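Period circadian protein homolog 2 (Mus musculus, PDB 3GDI) acts in the mammalian circadian clock, where its tandem PAS domains probably mediate protein-protein interactions, including self-association, in the regulation of transcription. Local coordinates at residues Asp25-Val31 against Cys143-Glu149; Ser153-Arg159 against Pro272-Phe278; Arg165-His171 against Phe261-Lys267. The contacts are given in a common frame with arbitrary orientation. Numbering follows the deposited sequence.

Contact 1: residues Asp25-Val31 against Cys143-Glu149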
loop_
_atom_site.group_PDB
_atom_site.type_symbol
_atom_site.label_atom_id
_atom_site.label_comp_id
_atom_site.label_asym_id
_atom_site.label_seq_id
_atom_site.Cartn_x
_atom_site.Cartn_y
_atom_site.Cartn_z
ATOM N N ASP A 25 -24.579 15.673 8.519
ATOM C CA ASP A 25 -23.943 14.955 7.422
ATOM C C ASP A 25 -23.431 13.563 7.773
ATOM O O ASP A 25 -22.770 12.925 6.958
ATOM C CB ASP A 25 -22.796 15.792 6.853
ATOM C CG ASP A 25 -23.277 16.855 5.888
ATOM O OD1 ASP A 25 -23.695 16.497 4.765
ATOM O OD2 ASP A 25 -23.245 18.045 6.256
ATOM N N MET A 26 -23.730 13.086 8.976
ATOM C CA MET A 26 -23.286 11.754 9.375
ATOM C C MET A 26 -24.404 10.718 9.364
ATOM O O MET A 26 -25.582 11.053 9.253
ATOM C CB MET A 26 -22.650 11.790 10.765
ATOM C CG MET A 26 -21.279 12.424 10.787
ATOM S SD MET A 26 -20.412 12.155 12.344
ATOM C CE MET A 26 -19.567 10.600 12.001
ATOM N N PHE A 27 -24.019 9.452 9.458
ATOM C CA PHE A 27 -24.973 8.357 9.494
ATOM C C PHE A 27 -24.250 7.082 9.881
ATOM O O PHE A 27 -23.041 6.966 9.703
ATOM C CB PHE A 27 -25.693 8.182 8.143
ATOM C CG PHE A 27 -24.853 7.545 7.058
ATOM C CD1 PHE A 27 -24.101 8.327 6.187
ATOM C CD2 PHE A 27 -24.845 6.163 6.884
ATOM C CE1 PHE A 27 -23.356 7.739 5.158
ATOM C CE2 PHE A 27 -24.103 5.570 5.860
ATOM C CZ PHE A 27 -23.359 6.358 4.998
ATOM N N ALA A 28 -24.993 6.135 10.434
ATOM C CA ALA A 28 -24.414 4.868 10.852
ATOM C C ALA A 28 -25.035 3.735 10.051
ATOM O O ALA A 28 -26.160 3.853 9.566
ATOM C CB ALA A 28 -24.654 4.648 12.339
ATOM N N VAL A 29 -24.294 2.642 9.912
ATOM C CA VAL A 29 -24.773 1.488 9.169
ATOM C C VAL A 29 -24.061 0.221 9.624
ATOM O O VAL A 29 -22.846 0.214 9.818
ATOM C CB VAL A 29 -24.554 1.678 7.652
ATOM C CG1 VAL A 29 -23.076 1.874 7.363
ATOM C CG2 VAL A 29 -25.085 0.475 6.895
ATOM N N ALA A 30 -24.833 -0.844 9.810
ATOM C CA ALA A 30 -24.293 -2.132 10.228
ATOM C C ALA A 30 -24.423 -3.037 9.019
ATOM O O ALA A 30 -25.501 -3.156 8.448
ATOM C CB ALA A 30 -25.094 -2.687 11.397
ATOM N N VAL A 31 -23.326 -3.676 8.634
ATOM C CA VAL A 31 -23.323 -4.535 7.458
ATOM C C VAL A 31 -22.876 -5.960 7.749
ATOM O O VAL A 31 -21.785 -6.180 8.269
ATOM C CB VAL A 31 -22.406 -3.934 6.371
ATOM C CG1 VAL A 31 -22.294 -4.870 5.183
ATOM C CG2 VAL A 31 -22.950 -2.595 5.939
ATOM N N CYS A 143 -20.826 -8.835 12.565
ATOM C CA CYS A 143 -20.792 -8.014 11.358
ATOM C C CYS A 143 -19.806 -6.843 11.474
ATOM O O CYS A 143 -18.718 -6.988 12.035
ATOM C CB CYS A 143 -22.200 -7.491 11.033
ATOM S SG CYS A 143 -22.783 -6.132 12.069
ATOM N N CYS A 144 -20.191 -5.686 10.938
ATOM C CA CYS A 144 -19.341 -4.498 10.963
ATOM C C CYS A 144 -20.149 -3.206 10.921
ATOM O O CYS A 144 -20.869 -2.946 9.964
ATOM C CB CYS A 144 -18.375 -4.516 9.774
ATOM S SG CYS A 144 -17.551 -2.933 9.459
ATOM N N LEU A 145 -20.032 -2.399 11.964
ATOM C CA LEU A 145 -20.751 -1.142 11.996
ATOM C C LEU A 145 -19.771 -0.086 11.524
ATOM O O LEU A 145 -18.557 -0.258 11.650
ATOM C CB LEU A 145 -21.239 -0.835 13.414
ATOM C CG LEU A 145 -22.206 0.347 13.553
ATOM C CD1 LEU A 145 -23.032 0.174 14.807
ATOM C CD2 LEU A 145 -21.440 1.660 13.593
ATOM N N LEU A 146 -20.293 0.998 10.967
ATOM C CA LEU A 146 -19.439 2.065 10.472
ATOM C C LEU A 146 -20.056 3.431 10.656
ATOM O O LEU A 146 -21.235 3.638 10.378
ATOM C CB LEU A 146 -19.132 1.877 8.982
ATOM C CG LEU A 146 -18.264 0.699 8.547
ATOM C CD1 LEU A 146 -19.143 -0.399 7.987
ATOM C CD2 LEU A 146 -17.274 1.167 7.490
ATOM N N LEU A 147 -19.244 4.362 11.132
ATOM C CA LEU A 147 -19.693 5.729 11.315
ATOM C C LEU A 147 -19.222 6.453 10.062
ATOM O O LEU A 147 -18.021 6.506 9.785
ATOM C CB LEU A 147 -19.051 6.330 12.562
ATOM C CG LEU A 147 -19.538 5.720 13.876
ATOM C CD1 LEU A 147 -18.556 6.016 15.008
ATOM C CD2 LEU A 147 -20.908 6.282 14.179
ATOM N N ALA A 148 -20.168 6.992 9.299
ATOM C CA ALA A 148 -19.849 7.682 8.063
ATOM C C ALA A 148 -20.140 9.163 8.149
ATOM O O ALA A 148 -21.250 9.565 8.480
ATOM C CB ALA A 148 -20.638 7.080 6.931
ATOM N N GLU A 149 -19.139 9.974 7.832
ATOM C CA GLU A 149 -19.287 11.421 7.863
ATOM C C GLU A 149 -19.024 12.033 6.495
ATOM O O GLU A 149 -17.982 11.789 5.883
ATOM C CB GLU A 149 -18.325 12.029 8.877
ATOM C CG GLU A 149 -18.292 13.540 8.850
ATOM C CD GLU A 149 -17.347 14.105 9.886
ATOM O OE1 GLU A 149 -17.183 15.345 9.930
ATOM O OE2 GLU A 149 -16.771 13.309 10.658
#
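In a PAS sheet the first strand lies antiparallel beside the last, and Asp25-Val31 against Cys143-Glu149 illustrates how such a pairing satisfies the backbone. At Phe27 and Ala148 the two amides and carbonyls answer each other, Phe27 N to Ala148 O and Ala148 N to Phe27 O both at 2.9 Å. The next hydrogen-bonded pair is less even, with Leu146 N to Val29 O at 2.9 Å and Val29 N to Leu146 O at 3.3 Å. Val31 N reaches Cys144 O at 2.9 Å, but the return bond from Cys144 N to Val31 O is weak. The alternate residues turn their polar groups outward: backbone hydrogen bonds join Ala28 to Ser42, Ala30 to Tyr40 and Leu145 to Tyr128. On the face bearing Phe27, Val29 and Leu146, Ala148 CB sits over the Phe27 ring, 3.6 Å from its centroid, in a CH-pi contact. In the 2-1-5-4-3 sheet the pair lies between strands 38-41 and 121-131, with strand 142-150 at the centre.

Contact 2: residues Ser153-Arg159 against Pro272-Phe278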
loop_
_atom_site.group_PDB
_atom_site.type_symbol
_atom_site.label_atom_id
_atom_site.label_comp_id
_atom_site.label_asym_id
_atom_site.label_seq_id
_atom_site.Cartn_x
_atom_site.Cartn_y
_atom_site.Cartn_z
ATOM N N SER A 153 -15.325 20.218 1.062
ATOM C CA SER A 153 -14.169 20.885 0.502
ATOM C C SER A 153 -13.680 21.920 1.503
ATOM O O SER A 153 -14.448 22.774 1.939
ATOM C CB SER A 153 -14.554 21.576 -0.794
ATOM O OG SER A 153 -13.542 22.477 -1.182
ATOM N N GLY A 154 -12.406 21.846 1.873
ATOM C CA GLY A 154 -11.866 22.800 2.827
ATOM C C GLY A 154 -11.791 24.231 2.316
ATOM O O GLY A 154 -11.332 25.120 3.031
ATOM N N TYR A 155 -12.239 24.460 1.086
ATOM C CA TYR A 155 -12.210 25.797 0.505
ATOM C C TYR A 155 -13.594 26.447 0.495
ATOM O O TYR A 155 -13.810 27.454 -0.181
ATOM C CB TYR A 155 -11.656 25.751 -0.924
ATOM C CG TYR A 155 -10.315 25.070 -1.031
ATOM C CD1 TYR A 155 -10.200 23.789 -1.576
ATOM C CD2 TYR A 155 -9.162 25.689 -0.557
ATOM C CE1 TYR A 155 -8.964 23.145 -1.641
ATOM C CE2 TYR A 155 -7.922 25.050 -0.615
ATOM C CZ TYR A 155 -7.833 23.783 -1.156
ATOM O OH TYR A 155 -6.614 23.160 -1.208
ATOM N N GLU A 156 -14.532 25.871 1.240
ATOM C CA GLU A 156 -15.878 26.426 1.303
ATOM C C GLU A 156 -16.477 26.301 2.708
ATOM O O GLU A 156 -16.321 25.278 3.377
ATOM C CB GLU A 156 -16.781 25.744 0.269
ATOM C CG GLU A 156 -17.138 24.306 0.580
ATOM C CD GLU A 156 -17.902 23.642 -0.548
ATOM O OE1 GLU A 156 -18.436 22.531 -0.332
ATOM O OE2 GLU A 156 -17.964 24.222 -1.654
ATOM N N ALA A 157 -17.148 27.361 3.149
ATOM C CA ALA A 157 -17.777 27.412 4.466
ATOM C C ALA A 157 -18.241 26.044 4.948
ATOM O O ALA A 157 -19.078 25.412 4.307
ATOM C CB ALA A 157 -18.963 28.371 4.432
ATOM N N PRO A 158 -17.702 25.567 6.083
ATOM C CA PRO A 158 -16.686 26.214 6.931
ATOM C C PRO A 158 -15.289 26.069 6.324
ATOM O O PRO A 158 -14.738 24.964 6.274
ATOM C CB PRO A 158 -16.801 25.456 8.258
ATOM C CG PRO A 158 -18.188 24.849 8.216
ATOM C CD PRO A 158 -18.295 24.416 6.784
ATOM N N ARG A 159 -14.714 27.179 5.871
ATOM C CA ARG A 159 -13.394 27.141 5.255
ATOM C C ARG A 159 -12.272 26.862 6.234
ATOM O O ARG A 159 -12.148 27.526 7.266
ATOM C CB ARG A 159 -13.095 28.450 4.527
ATOM C CG ARG A 159 -13.990 28.723 3.340
ATOM C CD ARG A 159 -13.482 29.921 2.557
ATOM N NE ARG A 159 -14.350 30.259 1.430
ATOM C CZ ARG A 159 -15.564 30.788 1.549
ATOM N NH1 ARG A 159 -16.067 31.046 2.750
ATOM N NH2 ARG A 159 -16.280 31.060 0.464
ATOM N N PRO A 272 -7.784 26.621 -4.997
ATOM C CA PRO A 272 -8.253 26.663 -6.386
ATOM C C PRO A 272 -9.244 27.798 -6.661
ATOM O O PRO A 272 -9.737 28.443 -5.733
ATOM C CB PRO A 272 -8.888 25.288 -6.565
ATOM C CG PRO A 272 -9.535 25.068 -5.232
ATOM C CD PRO A 272 -8.470 25.551 -4.245
ATOM N N LEU A 273 -9.538 28.033 -7.935
ATOM C CA LEU A 273 -10.469 29.086 -8.312
ATOM C C LEU A 273 -11.897 28.648 -7.988
ATOM O O LEU A 273 -12.723 29.466 -7.593
ATOM C CB LEU A 273 -10.331 29.395 -9.804
ATOM C CG LEU A 273 -10.847 30.754 -10.285
ATOM C CD1 LEU A 273 -10.166 31.860 -9.482
ATOM C CD2 LEU A 273 -10.571 30.919 -11.780
ATOM N N ASN A 274 -12.175 27.356 -8.161
ATOM C CA ASN A 274 -13.487 26.773 -7.868
ATOM C C ASN A 274 -13.374 26.056 -6.528
ATOM O O ASN A 274 -12.643 25.072 -6.406
ATOM C CB ASN A 274 -13.887 25.762 -8.940
ATOM C CG ASN A 274 -15.193 25.042 -8.611
ATOM O OD1 ASN A 274 -15.509 24.003 -9.196
ATOM N ND2 ASN A 274 -15.961 25.598 -7.674
ATOM N N GLU A 275 -14.116 26.542 -5.539
ATOM C CA GLU A 275 -14.088 25.997 -4.189
ATOM C C GLU A 275 -14.504 24.546 -3.981
ATOM O O GLU A 275 -14.071 23.924 -3.012
ATOM C CB GLU A 275 -14.903 26.894 -3.259
ATOM C CG GLU A 275 -14.361 28.306 -3.173
ATOM C CD GLU A 275 -15.180 29.199 -2.261
ATOM O OE1 GLU A 275 -16.420 29.271 -2.445
ATOM O OE2 GLU A 275 -14.579 29.830 -1.365
ATOM N N ASP A 276 -15.349 23.998 -4.848
ATOM C CA ASP A 276 -15.749 22.599 -4.676
ATOM C C ASP A 276 -14.677 21.751 -5.339
ATOM O O ASP A 276 -14.689 21.539 -6.555
ATOM C CB ASP A 276 -17.099 22.310 -5.329
ATOM C CG ASP A 276 -17.633 20.941 -4.957
ATOM O OD1 ASP A 276 -16.819 19.997 -4.840
ATOM O OD2 ASP A 276 -18.863 20.803 -4.788
ATOM N N VAL A 277 -13.748 21.265 -4.528
ATOM C CA VAL A 277 -12.640 20.483 -5.036
ATOM C C VAL A 277 -13.008 19.046 -5.428
ATOM O O VAL A 277 -12.221 18.350 -6.073
ATOM C CB VAL A 277 -11.494 20.500 -4.012
ATOM C CG1 VAL A 277 -11.826 19.612 -2.831
ATOM C CG2 VAL A 277 -10.207 20.115 -4.682
ATOM N N PHE A 278 -14.213 18.613 -5.066
ATOM C CA PHE A 278 -14.668 17.264 -5.395
ATOM C C PHE A 278 -15.368 17.159 -6.747
ATOM O O PHE A 278 -15.547 16.057 -7.276
ATOM C CB PHE A 278 -15.582 16.730 -4.294
ATOM C CG PHE A 278 -14.861 16.446 -3.015
ATOM C CD1 PHE A 278 -13.919 15.424 -2.954
ATOM C CD2 PHE A 278 -15.070 17.237 -1.891
ATOM C CE1 PHE A 278 -13.188 15.194 -1.798
ATOM C CE2 PHE A 278 -14.347 17.015 -0.730
ATOM C CZ PHE A 278 -13.398 15.986 -0.683
#
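The segment between the two PAS domains is here pinned to the loop after the second sheet, partly through an ST turn at Ser153. Ser153 OG accepts from Tyr155 N at 3.3 Å and donates to Glu275 O across a very short 2.4 Å, so one hydroxyl both shapes the linker and ties it to Pro272-Phe278. A type I beta turn from Ser153 to Glu156, closed by Glu156 N to Ser153 O at 3.2 Å, folds the same residues back on themselves. The opposing loop has a comparable device: Asp276 OD1 accepts from Phe278 N at 3.0 Å in an Asx turn. Beyond the turns, Arg159 forms a salt bridge with Glu275, its NE and NH2 each donating to Glu275 OE2 at 2.8 Å. Arg159 is exposed, so this bridge lies at the outer margin of the contact. The apolar part centres on Tyr155. Pro272 CD lies 3.4 Å from the centroid of its ring, almost on the ring normal, a close CH-pi contact, while Val277 CB approaches the ring edge, 4.3 Å from Tyr155 CD1. The phenol is anchored in the second PAS domain as well, since Tyr155 OH hydrogen-bonds to Leu187 O. The two loops leave the last strands of the two PAS sheets, 142-150 and 259-268; Tyr155 and Pro272 both rest on Ile242 of strand 241-252, and the loop of Pro272-Phe278 runs on towards helix 291-303.

Contact 3: residues Arg165-His171 against Phe261-Lys267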
loop_
_atom_site.group_PDB
_atom_site.type_symbol
_atom_site.label_atom_id
_atom_site.label_comp_id
_atom_site.label_asym_id
_atom_site.label_seq_id
_atom_site.Cartn_x
_atom_site.Cartn_y
_atom_site.Cartn_z
ATOM N N ARG A 165 -4.150 24.437 6.468
ATOM C CA ARG A 165 -4.421 23.692 5.244
ATOM C C ARG A 165 -3.131 22.963 4.946
ATOM O O ARG A 165 -2.404 23.303 4.026
ATOM C CB ARG A 165 -4.785 24.655 4.108
ATOM C CG ARG A 165 -5.790 25.683 4.570
ATOM C CD ARG A 165 -6.849 26.010 3.554
ATOM N NE ARG A 165 -6.359 26.886 2.500
ATOM C CZ ARG A 165 -7.134 27.721 1.813
ATOM N NH1 ARG A 165 -8.434 27.801 2.074
ATOM N NH2 ARG A 165 -6.608 28.465 0.851
ATOM N N ILE A 166 -2.860 21.958 5.766
ATOM C CA ILE A 166 -1.652 21.157 5.676
ATOM C C ILE A 166 -1.949 19.682 5.471
ATOM O O ILE A 166 -2.753 19.086 6.186
ATOM C CB ILE A 166 -0.826 21.298 6.988
ATOM C CG1 ILE A 166 -0.477 22.767 7.213
ATOM C CG2 ILE A 166 0.439 20.419 6.941
ATOM C CD1 ILE A 166 0.261 23.015 8.510
ATOM N N PHE A 167 -1.295 19.093 4.485
ATOM C CA PHE A 167 -1.452 17.664 4.238
ATOM C C PHE A 167 -0.087 17.090 3.840
ATOM O O PHE A 167 0.807 17.831 3.424
ATOM C CB PHE A 167 -2.493 17.398 3.146
ATOM C CG PHE A 167 -2.055 17.797 1.785
ATOM C CD1 PHE A 167 -2.161 19.116 1.369
ATOM C CD2 PHE A 167 -1.555 16.851 0.906
ATOM C CE1 PHE A 167 -1.778 19.496 0.082
ATOM C CE2 PHE A 167 -1.166 17.206 -0.382
ATOM C CZ PHE A 167 -1.277 18.535 -0.800
ATOM N N THR A 168 0.084 15.782 3.987
ATOM C CA THR A 168 1.353 15.166 3.626
ATOM C C THR A 168 1.196 14.071 2.578
ATOM O O THR A 168 0.131 13.492 2.418
ATOM C CB THR A 168 2.061 14.550 4.846
ATOM O OG1 THR A 168 1.395 13.339 5.214
ATOM C CG2 THR A 168 2.027 15.510 6.033
ATOM N N THR A 169 2.279 13.807 1.859
ATOM C CA THR A 169 2.300 12.774 0.843
ATOM C C THR A 169 3.588 11.989 1.029
ATOM O O THR A 169 4.608 12.533 1.472
ATOM C CB THR A 169 2.310 13.363 -0.563
ATOM O OG1 THR A 169 3.467 14.191 -0.716
ATOM C CG2 THR A 169 1.061 14.181 -0.815
ATOM N N THR A 170 3.531 10.706 0.692
ATOM C CA THR A 170 4.687 9.828 0.792
ATOM C C THR A 170 4.834 9.096 -0.535
ATOM O O THR A 170 3.844 8.707 -1.131
ATOM C CB THR A 170 4.491 8.782 1.901
ATOM O OG1 THR A 170 4.281 9.450 3.147
ATOM C CG2 THR A 170 5.718 7.875 2.020
ATOM N N HIS A 171 6.052 8.939 -1.021
ATOM C CA HIS A 171 6.241 8.193 -2.248
ATOM C C HIS A 171 7.531 7.375 -2.263
ATOM O O HIS A 171 8.497 7.690 -1.570
ATOM C CB HIS A 171 6.111 9.084 -3.505
ATOM C CG HIS A 171 7.146 10.162 -3.654
ATOM N ND1 HIS A 171 6.945 11.455 -3.213
ATOM C CD2 HIS A 171 8.318 10.177 -4.331
ATOM C CE1 HIS A 171 7.940 12.221 -3.620
ATOM N NE2 HIS A 171 8.787 11.471 -4.303
ATOM N N PHE A 261 11.613 5.978 1.261
ATOM C CA PHE A 261 10.448 6.824 1.004
ATOM C C PHE A 261 10.844 8.298 0.953
ATOM O O PHE A 261 11.831 8.704 1.549
ATOM C CB PHE A 261 9.400 6.723 2.119
ATOM C CG PHE A 261 8.910 5.346 2.391
ATOM C CD1 PHE A 261 9.486 4.579 3.395
ATOM C CD2 PHE A 261 7.835 4.826 1.670
ATOM C CE1 PHE A 261 9.004 3.316 3.687
ATOM C CE2 PHE A 261 7.336 3.554 1.951
ATOM C CZ PHE A 261 7.919 2.795 2.959
ATOM N N ILE A 262 10.041 9.096 0.260
ATOM C CA ILE A 262 10.250 10.537 0.181
ATOM C C ILE A 262 8.972 11.063 0.809
ATOM O O ILE A 262 7.892 10.679 0.370
ATOM C CB ILE A 262 10.274 11.043 -1.265
ATOM C CG1 ILE A 262 11.396 10.359 -2.058
ATOM C CG2 ILE A 262 10.428 12.560 -1.268
ATOM C CD1 ILE A 262 12.779 10.907 -1.755
ATOM N N ILE A 263 9.072 11.907 1.835
ATOM C CA ILE A 263 7.881 12.460 2.477
ATOM C C ILE A 263 7.805 13.960 2.334
ATOM O O ILE A 263 8.802 14.657 2.513
ATOM C CB ILE A 263 7.833 12.155 3.965
ATOM C CG1 ILE A 263 9.204 12.408 4.583
ATOM C CG2 ILE A 263 7.367 10.746 4.180
ATOM C CD1 ILE A 263 9.291 12.057 6.057
ATOM N N GLY A 264 6.615 14.459 2.022
ATOM C CA GLY A 264 6.436 15.886 1.868
ATOM C C GLY A 264 5.315 16.389 2.755
ATOM O O GLY A 264 4.298 15.722 2.933
ATOM N N ARG A 265 5.507 17.568 3.334
ATOM C CA ARG A 265 4.497 18.171 4.190
ATOM C C ARG A 265 4.113 19.438 3.473
ATOM O O ARG A 265 4.899 20.374 3.405
ATOM C CB ARG A 265 5.074 18.512 5.555
ATOM C CG ARG A 265 4.024 19.043 6.500
ATOM C CD ARG A 265 4.622 19.425 7.805
ATOM N NE ARG A 265 3.632 19.388 8.870
ATOM C CZ ARG A 265 2.993 20.455 9.329
ATOM N NH1 ARG A 265 3.244 21.650 8.806
ATOM N NH2 ARG A 265 2.113 20.324 10.318
ATOM N N HIS A 266 2.896 19.468 2.953
ATOM C CA HIS A 266 2.441 20.601 2.175
ATOM C C HIS A 266 1.501 21.581 2.839
ATOM O O HIS A 266 0.654 21.211 3.646
ATOM C CB HIS A 266 1.788 20.086 0.898
ATOM C CG HIS A 266 2.587 19.029 0.206
ATOM N ND1 HIS A 266 2.246 17.695 0.246
ATOM C CD2 HIS A 266 3.736 19.103 -0.503
ATOM C CE1 HIS A 266 3.152 16.992 -0.410
ATOM N NE2 HIS A 266 4.067 17.822 -0.874
ATOM N N LYS A 267 1.658 22.843 2.469
ATOM C CA LYS A 267 0.813 23.904 2.982
ATOM C C LYS A 267 0.272 24.590 1.744
ATOM O O LYS A 267 1.039 25.121 0.932
ATOM C CB LYS A 267 1.638 24.880 3.819
ATOM C CG LYS A 267 0.823 25.641 4.853
ATOM C CD LYS A 267 0.549 27.082 4.426
ATOM C CE LYS A 267 1.811 27.943 4.531
ATOM N NZ LYS A 267 1.636 29.292 3.915
HETATM O O HOH W 1 5.621 12.738 -1.082
#
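Six backbone hydrogen bonds join Arg165-His171 to Phe261-Lys267 in regular antiparallel pairing. The shortest is His266 N to Phe167 O at 2.7 Å, with Phe167 N to His266 O at 3.0 Å; Gly264 N to Thr169 O and Ile262 N to His171 O both measure 2.8 Å. A water bridges Thr169 OG1 (2.6 Å) and His171 ND1 (2.8 Å) within one strand and reaches Ile262 O across the pair only weakly, at 3.4 Å. Packing then follows the faces. On that of Phe167, Thr169 and His171, Ile262 CB lies 3.5 Å from the centroid of the His171 ring and His266 CB 4.0 Å from that of Phe167, both CH-pi contacts; Ile166 and Thr170 pack against Arg265 and Phe261 on the other. There Phe261 stacks on Phe261 of the second subunit, so this face takes part in the dimer interface. His171 bonds to His216 of helix 209-221, Phe167 meets helix 184-188, and strands 177-180 and 241-252 flank this first-and-last-strand pair in the second PAS domain's 2-1-5-4-3 sheet.

Contacts 1 and 3 show one solution used twice: in each PAS domain the first strand pairs antiparallel with the last, in a sheet ordered 2-1-5-4-3, and their centres lie about 29 Å apart on opposite sides of the chain's centre. Their side chains differ. Contact 1 is the more buried and largely apolar, whereas contact 3 carries threonines, histidines and a water, and one of its faces meets the second subunit. Contact 2, partly buried, joins loops instead of strands and relies on side-chain polar groups and a salt bridge. It follows contact 1 directly in sequence and touches contact 3 where Tyr155 CD2 packs 3.5 Å from Arg165 NH1.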